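Local coordinates for protein arginase (Trypanosoma brucei brucei, PDB 4RHJ) that is of unknown function but has the arginase-deacetylase fold, having evolved without the binuclear manganese cluster that true arginases use to hydrolyse arginine, at residues A[79-83]-A[84-88]; A[115-118]-A[119-123]; A[202-205]-A[206-209]; A[267-270]-A[271-275]. One frame throughout, in Å; residues are numbered along the deposited sequence.

Contact 1: A[79-83]-A[84-88]; sequences TIHDK and GPIEC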
loop_
_atom_site.group_PDB
_atom_site.type_symbol
_atom_site.label_atom_id
_atom_site.label_comp_id
_atom_site.label_asym_id
_atom_site.label_seq_id
_atom_site.Cartn_x
_atom_site.Cartn_y
_atom_site.Cartn_z
ATOM N N THR A 79 -17.871 22.080 5.680
ATOM C CA THR A 79 -18.268 23.361 5.088
ATOM C C THR A 79 -17.228 24.449 5.450
ATOM O O THR A 79 -17.013 24.736 6.620
ATOM C CB THR A 79 -19.718 23.786 5.546
ATOM O OG1 THR A 79 -19.670 24.571 6.736
ATOM C CG2 THR A 79 -20.592 22.575 5.801
ATOM N N ILE A 80 -16.583 25.043 4.445
ATOM C CA ILE A 80 -15.438 25.943 4.672
ATOM C C ILE A 80 -15.732 27.445 4.460
ATOM O O ILE A 80 -16.079 27.882 3.358
ATOM C CB ILE A 80 -14.241 25.543 3.764
ATOM C CG1 ILE A 80 -13.813 24.084 4.024
ATOM C CG2 ILE A 80 -13.081 26.543 3.894
ATOM C CD1 ILE A 80 -13.127 23.806 5.355
ATOM N N HIS A 81 -15.563 28.217 5.536
ATOM C CA HIS A 81 -15.839 29.661 5.579
ATOM C C HIS A 81 -14.608 30.486 5.921
ATOM O O HIS A 81 -13.817 30.122 6.792
ATOM C CB HIS A 81 -16.916 29.985 6.613
ATOM C CG HIS A 81 -17.884 28.876 6.839
ATOM N ND1 HIS A 81 -19.024 28.719 6.082
ATOM C CD2 HIS A 81 -17.873 27.849 7.717
ATOM C CE1 HIS A 81 -19.684 27.656 6.500
ATOM N NE2 HIS A 81 -19.005 27.110 7.492
ATOM N N ASP A 82 -14.477 31.627 5.262
ATOM C CA ASP A 82 -13.323 32.483 5.467
ATOM C C ASP A 82 -13.621 33.643 6.443
ATOM O O ASP A 82 -12.717 34.145 7.122
ATOM C CB ASP A 82 -12.836 32.991 4.104
ATOM C CG ASP A 82 -12.370 31.859 3.203
ATOM O OD1 ASP A 82 -11.877 30.835 3.727
ATOM O OD2 ASP A 82 -12.495 31.987 1.972
ATOM N N LYS A 83 -14.892 34.034 6.527
ATOM C CA LYS A 83 -15.327 35.142 7.377
ATOM C C LYS A 83 -16.303 34.700 8.463
ATOM O O LYS A 83 -16.916 33.642 8.363
ATOM C CB LYS A 83 -15.988 36.227 6.530
ATOM C CG LYS A 83 -17.316 35.793 5.931
ATOM C CD LYS A 83 -17.959 36.902 5.128
ATOM C CE LYS A 83 -19.442 36.640 4.923
ATOM N NZ LYS A 83 -19.670 35.363 4.193
ATOM N N GLY A 84 -16.462 35.532 9.486
ATOM C CA GLY A 84 -17.375 35.242 10.578
ATOM C C GLY A 84 -18.369 36.356 10.871
ATOM O O GLY A 84 -18.141 37.514 10.513
ATOM N N PRO A 85 -19.470 36.020 11.564
ATOM C CA PRO A 85 -19.747 34.712 12.174
ATOM C C PRO A 85 -20.346 33.641 11.244
ATOM O O PRO A 85 -20.865 33.933 10.164
ATOM C CB PRO A 85 -20.742 35.059 13.283
ATOM C CG PRO A 85 -21.443 36.252 12.788
ATOM C CD PRO A 85 -20.479 37.026 11.936
ATOM N N ILE A 86 -20.256 32.392 11.699
ATOM C CA ILE A 86 -20.791 31.239 10.983
ATOM C C ILE A 86 -21.935 30.630 11.802
ATOM O O ILE A 86 -21.985 30.801 13.022
ATOM C CB ILE A 86 -19.692 30.167 10.712
ATOM C CG1 ILE A 86 -18.373 30.818 10.272
ATOM C CG2 ILE A 86 -20.171 29.145 9.684
ATOM C CD1 ILE A 86 -17.197 29.866 10.262
ATOM N N GLU A 87 -22.853 29.928 11.141
ATOM C CA GLU A 87 -24.059 29.436 11.806
ATOM C C GLU A 87 -23.971 27.947 12.120
ATOM O O GLU A 87 -23.297 27.199 11.427
ATOM C CB GLU A 87 -25.292 29.716 10.942
ATOM C CG GLU A 87 -26.617 29.615 11.677
ATOM C CD GLU A 87 -27.790 29.412 10.732
ATOM O OE1 GLU A 87 -27.584 29.515 9.504
ATOM O OE2 GLU A 87 -28.911 29.137 11.214
ATOM N N CYS A 88 -24.663 27.532 13.176
ATOM C CA CYS A 88 -24.654 26.152 13.641
ATOM C C CYS A 88 -25.736 25.330 12.941
ATOM O O CYS A 88 -26.866 25.791 12.815
ATOM C CB CYS A 88 -24.855 26.115 15.162
ATOM S SG CYS A 88 -24.810 24.480 15.958
#
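The turn that ends strand 77-81, an outermost strand of the parallel sheet within this chain, is closed by a CH-pi contact between His81, the last residue of the strand, and Ile86 in the loop beyond. The chain reverses through Asp82, Lys83 and Gly84, and the peptide bond before Pro85 is cis. Ile86 thereby comes back over the histidine, the CA atoms of His81 and Ile86 being 7.5 Å apart. The Ile86 CG2 methyl sits over one face of the imidazole, 17° off the ring normal. It is displaced from the centre toward the rim, and Ile86 CG2 lies 3.2 Å from His81 NE2. The other branch reaches the same ring: Ile86 CD1 lies 3.3 Å from His81 CD2. Ile86 CG1, turned beside its own backbone N (chi1 -42°), passes 3.7 Å from Lys83 O on the way. Pro97 of strand 95-103 also touches His81, so the side chain meets the neighbouring strand as well as the loop. Since Ile86 offers two branches to one ring, the contact should resist rotation of the imidazole, and between these two side chains the attraction is one of dispersion and CH-pi character.

Contact 2: A[115-118]-A[119-123]; sequences TSDE and WYLGS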
loop_
_atom_site.group_PDB
_atom_site.type_symbol
_atom_site.label_atom_id
_atom_site.label_comp_id
_atom_site.label_asym_id
_atom_site.label_seq_id
_atom_site.Cartn_x
_atom_site.Cartn_y
_atom_site.Cartn_z
ATOM N N THR A 115 12.217 31.713 13.154
ATOM C CA THR A 115 13.019 30.813 13.957
ATOM C C THR A 115 12.059 29.942 14.739
ATOM O O THR A 115 10.868 30.148 14.658
ATOM C CB THR A 115 13.937 31.582 14.898
ATOM O OG1 THR A 115 13.156 32.156 15.951
ATOM C CG2 THR A 115 14.653 32.688 14.136
ATOM N N SER A 116 12.582 28.980 15.494
ATOM C CA SER A 116 11.759 28.063 16.292
ATOM C C SER A 116 11.003 28.786 17.408
ATOM O O SER A 116 9.944 28.346 17.836
ATOM C CB SER A 116 12.623 26.947 16.898
ATOM O OG SER A 116 13.203 26.114 15.902
ATOM N N ASP A 117 11.552 29.894 17.882
ATOM C CA ASP A 117 10.857 30.711 18.866
ATOM C C ASP A 117 9.737 31.493 18.198
ATOM O O ASP A 117 8.661 31.658 18.768
ATOM C CB ASP A 117 11.822 31.676 19.561
ATOM C CG ASP A 117 11.249 32.250 20.843
ATOM O OD1 ASP A 117 10.034 32.117 21.067
ATOM O OD2 ASP A 117 12.018 32.836 21.628
ATOM N N GLU A 118 9.987 31.982 16.988
ATOM C CA GLU A 118 8.967 32.743 16.289
ATOM C C GLU A 118 7.810 31.849 15.850
ATOM O O GLU A 118 6.658 32.207 16.071
ATOM C CB GLU A 118 9.584 33.495 15.111
ATOM C CG GLU A 118 10.366 34.724 15.592
ATOM C CD GLU A 118 11.136 35.447 14.498
ATOM O OE1 GLU A 118 11.304 36.677 14.629
ATOM O OE2 GLU A 118 11.590 34.795 13.528
ATOM N N TRP A 119 8.110 30.689 15.259
ATOM C CA TRP A 119 7.075 29.715 14.879
ATOM C C TRP A 119 6.231 29.334 16.093
ATOM O O TRP A 119 5.031 29.098 15.986
ATOM C CB TRP A 119 7.701 28.449 14.268
ATOM C CG TRP A 119 8.000 28.506 12.769
ATOM C CD1 TRP A 119 9.222 28.448 12.179
ATOM C CD2 TRP A 119 7.050 28.592 11.698
ATOM N NE1 TRP A 119 9.102 28.509 10.814
ATOM C CE2 TRP A 119 7.777 28.598 10.493
ATOM C CE3 TRP A 119 5.656 28.661 11.644
ATOM C CZ2 TRP A 119 7.160 28.682 9.249
ATOM C CZ3 TRP A 119 5.046 28.744 10.408
ATOM C CH2 TRP A 119 5.793 28.750 9.230
ATOM N N TYR A 120 6.884 29.284 17.246
ATOM C CA TYR A 120 6.276 28.866 18.503
ATOM C C TYR A 120 5.413 29.945 19.121
ATOM O O TYR A 120 4.283 29.690 19.526
ATOM C CB TYR A 120 7.356 28.467 19.515
ATOM C CG TYR A 120 6.826 28.317 20.916
ATOM C CD1 TYR A 120 6.123 27.182 21.292
ATOM C CD2 TYR A 120 7.017 29.311 21.862
ATOM C CE1 TYR A 120 5.628 27.040 22.578
ATOM C CE2 TYR A 120 6.529 29.182 23.150
ATOM C CZ TYR A 120 5.834 28.045 23.503
ATOM O OH TYR A 120 5.341 27.910 24.785
ATOM N N LEU A 121 5.977 31.143 19.226
ATOM C CA LEU A 121 5.284 32.274 19.817
ATOM C C LEU A 121 4.008 32.577 19.053
ATOM O O LEU A 121 2.972 32.835 19.653
ATOM C CB LEU A 121 6.192 33.504 19.847
ATOM C CG LEU A 121 7.325 33.548 20.882
ATOM C CD1 LEU A 121 7.979 34.921 20.929
ATOM C CD2 LEU A 121 6.859 33.125 22.273
ATOM N N GLY A 122 4.095 32.540 17.725
ATOM C CA GLY A 122 2.941 32.719 16.858
ATOM C C GLY A 122 1.927 31.594 16.975
ATOM O O GLY A 122 0.751 31.835 17.234
ATOM N N SER A 123 2.388 30.360 16.790
ATOM C CA SER A 123 1.543 29.179 16.952
ATOM C C SER A 123 0.866 29.188 18.318
ATOM O O SER A 123 -0.272 28.748 18.477
ATOM C CB SER A 123 2.378 27.900 16.769
ATOM O OG SER A 123 1.566 26.754 16.577
#
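Backbone bonds from each residue to the one four before it tie 119-122 to 115-118, the first turn of helix 116-131: Trp119 N to Thr115 O is almost straight (177°), those from Leu121 N to Asp117 O and Gly122 N to Glu118 O are regular, and Tyr120 N to Ser116 O is weak. The turn begins with a capping box. Thr115 is the N-cap; its OG1 accepts from Glu118 N at 3.3 Å and from Asp117 N, both weakly, while Thr115 N gives a bond of 3.2 Å to Glu118 OE2. That oxygen is met on its anti side, 16° out of the carboxylate plane, and the glutamate reaches Thr115 N because its chain runs extended beyond CG. Trp119 turns its ring back beside the start of the helix, where CD1 comes to 3.4 Å from Thr115 O. The buried indole then packs edge-to-face with Tyr51 and also meets Phe22, placing this end of the helix against the protein interior. Tyr120 CB lies 3.1 Å from Ser116 O; the phenol extends toward helix 148-157, and its OH is hydrogen-bonded to Glu152. On the exposed side Asp117 places CG anti to its N (chi1 -163°), which swings the carboxylate along the helix until OD1 is 3.1 Å from Leu121 CG and 3.5 Å from each of that residue's CD1 and CD2.

Contact 3: A[202-205]-A[206-209]; sequences SSED and RKVR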
loop_
_atom_site.group_PDB
_atom_site.type_symbol
_atom_site.label_atom_id
_atom_site.label_comp_id
_atom_site.label_asym_id
_atom_site.label_seq_id
_atom_site.Cartn_x
_atom_site.Cartn_y
_atom_site.Cartn_z
ATOM N N SER A 202 13.833 3.041 20.697
ATOM C CA SER A 202 15.142 2.832 21.283
ATOM C C SER A 202 15.004 2.620 22.792
ATOM O O SER A 202 13.907 2.677 23.347
ATOM C CB SER A 202 16.060 4.004 20.976
ATOM O OG SER A 202 15.577 5.201 21.529
ATOM N N SER A 203 16.122 2.354 23.451
ATOM C CA SER A 203 16.143 2.184 24.889
ATOM C C SER A 203 15.888 3.519 25.563
ATOM O O SER A 203 15.463 3.566 26.705
ATOM C CB SER A 203 17.483 1.605 25.338
ATOM O OG SER A 203 17.818 0.466 24.566
ATOM N N GLU A 204 16.161 4.604 24.845
ATOM C CA GLU A 204 15.834 5.943 25.316
ATOM C C GLU A 204 14.325 6.134 25.415
ATOM O O GLU A 204 13.816 6.686 26.386
ATOM C CB GLU A 204 16.432 7.001 24.387
ATOM C CG GLU A 204 17.903 7.293 24.620
ATOM C CD GLU A 204 18.121 8.381 25.648
ATOM O OE1 GLU A 204 19.225 8.967 25.676
ATOM O OE2 GLU A 204 17.186 8.654 26.428
ATOM N N ASP A 205 13.607 5.673 24.403
ATOM C CA ASP A 205 12.155 5.795 24.395
ATOM C C ASP A 205 11.508 4.902 25.449
ATOM O O ASP A 205 10.544 5.312 26.089
ATOM C CB ASP A 205 11.598 5.453 23.016
ATOM C CG ASP A 205 12.123 6.369 21.928
ATOM O OD1 ASP A 205 12.335 7.567 22.205
ATOM O OD2 ASP A 205 12.318 5.889 20.789
ATOM N N ARG A 206 12.040 3.696 25.632
ATOM C CA ARG A 206 11.452 2.726 26.562
ATOM C C ARG A 206 11.718 3.030 28.032
ATOM O O ARG A 206 10.945 2.629 28.911
ATOM C CB ARG A 206 11.951 1.324 26.244
ATOM C CG ARG A 206 11.450 0.808 24.926
ATOM C CD ARG A 206 11.756 -0.663 24.742
ATOM N NE ARG A 206 13.189 -0.956 24.731
ATOM C CZ ARG A 206 13.983 -0.807 23.670
ATOM N NH1 ARG A 206 13.493 -0.353 22.526
ATOM N NH2 ARG A 206 15.273 -1.105 23.755
ATOM N N LYS A 207 12.809 3.725 28.317
ATOM C CA LYS A 207 13.066 4.094 29.700
ATOM C C LYS A 207 12.140 5.244 30.074
ATOM O O LYS A 207 11.522 5.228 31.135
ATOM C CB LYS A 207 14.540 4.453 29.935
ATOM C CG LYS A 207 15.101 5.570 29.078
ATOM C CD LYS A 207 16.556 5.870 29.421
ATOM C CE LYS A 207 17.529 4.999 28.643
ATOM N NZ LYS A 207 17.384 3.542 28.904
ATOM N N VAL A 208 12.007 6.207 29.171
ATOM C CA VAL A 208 11.147 7.363 29.394
ATOM C C VAL A 208 9.675 6.946 29.408
ATOM O O VAL A 208 8.816 7.687 29.886
ATOM C CB VAL A 208 11.368 8.454 28.317
ATOM C CG1 VAL A 208 10.380 8.297 27.206
ATOM C CG2 VAL A 208 11.231 9.836 28.910
ATOM N N ARG A 209 9.390 5.756 28.886
ATOM C CA ARG A 209 8.022 5.243 28.850
ATOM C C ARG A 209 7.533 4.779 30.218
ATOM O O ARG A 209 6.547 5.300 30.730
ATOM C CB ARG A 209 7.903 4.091 27.852
ATOM C CG ARG A 209 7.655 4.515 26.411
ATOM C CD ARG A 209 7.722 3.292 25.513
ATOM N NE ARG A 209 7.267 3.541 24.152
ATOM C CZ ARG A 209 7.024 2.581 23.264
ATOM N NH1 ARG A 209 7.182 1.307 23.596
ATOM N NH2 ARG A 209 6.614 2.893 22.044
#
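One face of the Arg206 guanidinium lies over the backbone of Ser202 and Ser203, with Ser202 O 3.2 Å above its plane and Ser203 CA packed beside it. The arginine chain bends at chi3 (-62°), folding the group back toward the helix start. Arg206 NH1 gives a weak hydrogen bond to Val201 O; its NH2 comes within 3.1 Å of Ser203 OG, which lies obliquely above the plane on the side of Ser202 O, at an angle too poor for a bond. The Arg209 guanidinium is held differently: Tyr216 makes a cation-pi contact with it, and NH2 binds Asn198 and forms a salt bridge with Asp218. This is the opening of helix 203-211, the crossover helix of a beta-alpha-beta unit between strands 190-196 and 215-217. Ser202 occupies the N-cap, and its N-H points at Asp205 OD2 over 3.2 Å, approaching from above the carboxylate plane; Ser202 OG adds a weak bond to the same oxygen. Ser203 O is gripped twice, by Lys207 N at 3.1 Å and Lys207 NZ at 2.9 Å, from opposite faces of the carbonyl plane. Lys207 reaches it by curling at chi3 and chi4, bringing its ammonium back over the helix; Glu204 OE2 remains 5.7 Å from NZ. Tyr75 of the second subunit packs on Arg206 and makes a weak hydrogen bond to Arg209 NH1.

Contact 4: A[267-270]-A[271-275]; sequences RDLL and HIMNG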
loop_
_atom_site.group_PDB
_atom_site.type_symbol
_atom_site.label_atom_id
_atom_site.label_comp_id
_atom_site.label_asym_id
_atom_site.label_seq_id
_atom_site.Cartn_x
_atom_site.Cartn_y
_atom_site.Cartn_z
ATOM N N ARG A 267 -6.382 3.540 5.706
ATOM C CA ARG A 267 -7.616 3.034 6.302
ATOM C C ARG A 267 -7.393 2.589 7.748
ATOM O O ARG A 267 -8.256 2.773 8.603
ATOM C CB ARG A 267 -8.180 1.882 5.459
ATOM C CG ARG A 267 -9.503 1.316 5.966
ATOM C CD ARG A 267 -10.510 2.425 6.253
ATOM N NE ARG A 267 -10.864 3.122 5.027
ATOM C CZ ARG A 267 -11.767 4.096 4.946
ATOM N NH1 ARG A 267 -12.424 4.512 6.022
ATOM N NH2 ARG A 267 -12.020 4.652 3.775
ATOM N N ASP A 268 -6.232 2.003 8.016
ATOM C CA ASP A 268 -5.837 1.603 9.366
ATOM C C ASP A 268 -5.867 2.780 10.341
ATOM O O ASP A 268 -6.376 2.673 11.447
ATOM C CB ASP A 268 -4.432 0.978 9.362
ATOM C CG ASP A 268 -4.348 -0.301 8.533
ATOM O OD1 ASP A 268 -5.402 -0.895 8.233
ATOM O OD2 ASP A 268 -3.219 -0.710 8.170
ATOM N N LEU A 269 -5.316 3.909 9.923
ATOM C CA LEU A 269 -5.308 5.088 10.763
ATOM C C LEU A 269 -6.721 5.617 10.954
ATOM O O LEU A 269 -7.132 5.869 12.075
ATOM C CB LEU A 269 -4.402 6.163 10.155
ATOM C CG LEU A 269 -4.191 7.465 10.929
ATOM C CD1 LEU A 269 -3.860 7.203 12.403
ATOM C CD2 LEU A 269 -3.104 8.322 10.247
ATOM N N LEU A 270 -7.476 5.729 9.865
ATOM C CA LEU A 270 -8.850 6.225 9.911
ATOM C C LEU A 270 -9.733 5.389 10.856
ATOM O O LEU A 270 -10.616 5.922 11.520
ATOM C CB LEU A 270 -9.452 6.259 8.495
ATOM C CG LEU A 270 -8.940 7.282 7.464
ATOM C CD1 LEU A 270 -9.575 7.085 6.052
ATOM C CD2 LEU A 270 -9.126 8.727 7.940
ATOM N N HIS A 271 -9.474 4.088 10.929
ATOM C CA HIS A 271 -10.181 3.186 11.859
ATOM C C HIS A 271 -9.845 3.508 13.303
ATOM O O HIS A 271 -10.708 3.764 14.121
ATOM C CB HIS A 271 -9.823 1.717 11.562
ATOM C CG HIS A 271 -10.506 0.730 12.456
ATOM N ND1 HIS A 271 -11.692 0.123 12.116
ATOM C CD2 HIS A 271 -10.174 0.252 13.680
ATOM C CE1 HIS A 271 -12.064 -0.691 13.093
ATOM N NE2 HIS A 271 -11.166 -0.623 14.056
ATOM N N ILE A 272 -8.565 3.473 13.614
ATOM C CA ILE A 272 -8.104 3.726 14.961
ATOM C C ILE A 272 -8.452 5.143 15.375
ATOM O O ILE A 272 -8.852 5.368 16.501
ATOM C CB ILE A 272 -6.598 3.461 15.053
ATOM C CG1 ILE A 272 -6.323 2.002 14.696
ATOM C CG2 ILE A 272 -6.048 3.786 16.437
ATOM C CD1 ILE A 272 -4.867 1.636 14.685
ATOM N N MET A 273 -8.320 6.097 14.456
ATOM C CA MET A 273 -8.739 7.484 14.695
ATOM C C MET A 273 -10.230 7.605 15.035
ATOM O O MET A 273 -10.632 8.444 15.841
ATOM C CB MET A 273 -8.455 8.351 13.476
ATOM C CG MET A 273 -7.041 8.663 13.225
ATOM S SD MET A 273 -6.932 9.583 11.702
ATOM C CE MET A 273 -8.193 10.827 11.975
ATOM N N ASN A 274 -11.043 6.775 14.383
ATOM C CA ASN A 274 -12.491 6.794 14.557
ATOM C C ASN A 274 -12.834 6.470 16.007
ATOM O O ASN A 274 -13.756 7.043 16.592
ATOM C CB ASN A 274 -13.143 5.796 13.578
ATOM C CG ASN A 274 -14.665 5.809 13.628
ATOM O OD1 ASN A 274 -15.317 6.693 13.053
ATOM N ND2 ASN A 274 -15.243 4.804 14.291
ATOM N N GLY A 275 -12.033 5.582 16.591
ATOM C CA GLY A 275 -12.264 5.062 17.925
ATOM C C GLY A 275 -11.713 5.852 19.092
ATOM O O GLY A 275 -11.688 5.338 20.206
#
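His271 opens the second half of helix 266-274 by bonding its N to Arg267 O at 2.9 Å, and its CB rests beside the same carbonyl oxygen before the ring swings outward. Ile272 repeats the pattern one residue on: its N-H meets Asp268 O almost straight (175°), and CG1, turned beside the backbone N, runs 3.3 Å from that oxygen. Met273 carries most of the side-chain contact. Its N is bonded to Leu269 O at 2.7 Å, and CG lies close to that carbonyl as well, 3.0 Å away. With CG beside the backbone N (chi1 -72°) and chi2 extended, the Met273 sulfur SD comes to 3.5 Å from Leu269 CG; the bend at chi3 only turns the terminal methyl. Leu269 CD1 touches Met273 CG at 3.6 Å. Leu270 joins more loosely, its CD2 being 4.4 Å from Met273 SD. Asn274 N gives Leu270 O a weak bond as the helix runs out, and Gly275 is the first residue to leave helical geometry. At the start of 267-270 the Arg267 guanidinium has Leu270 CD1 over the centre of one face, while its nitrogens bind Asp73 in a salt bridge and Gly262 of the third subunit. The Asp268 carboxylate turns back to the helix start and accepts from Ser265 N. The Leu269 side chain lies about 8 Å from that of Asp244, a manganese-binding residue that carries no metal in this chain. The helix forms the crossover between strands 239-244 and 281-287: Leu269 and Ile272 face Phe168 of strand 163-168, while Leu269 and Leu270 lean on Ile311 of helix 303-316.

In the fold
From the N terminus the four contacts follow in series; none nests or crosses, since each joins adjoining segments and closes only a turn. Contact 1 shapes the exit from outer strand 77-81. Contact 2 starts helix 116-131, which leads into strand 136-140, next to the central strand 281-287. Contact 3 starts the helix before 215-217, outermost at the other side, and lies across the chain's centre from contact 1, their centres about 44 Å apart. Contact 4 belongs to the crossover into that central strand and sits opposite contact 2 about the centre of the chain. Contacts 3 and 4 also meet neighbouring subunits, the second and third respectively.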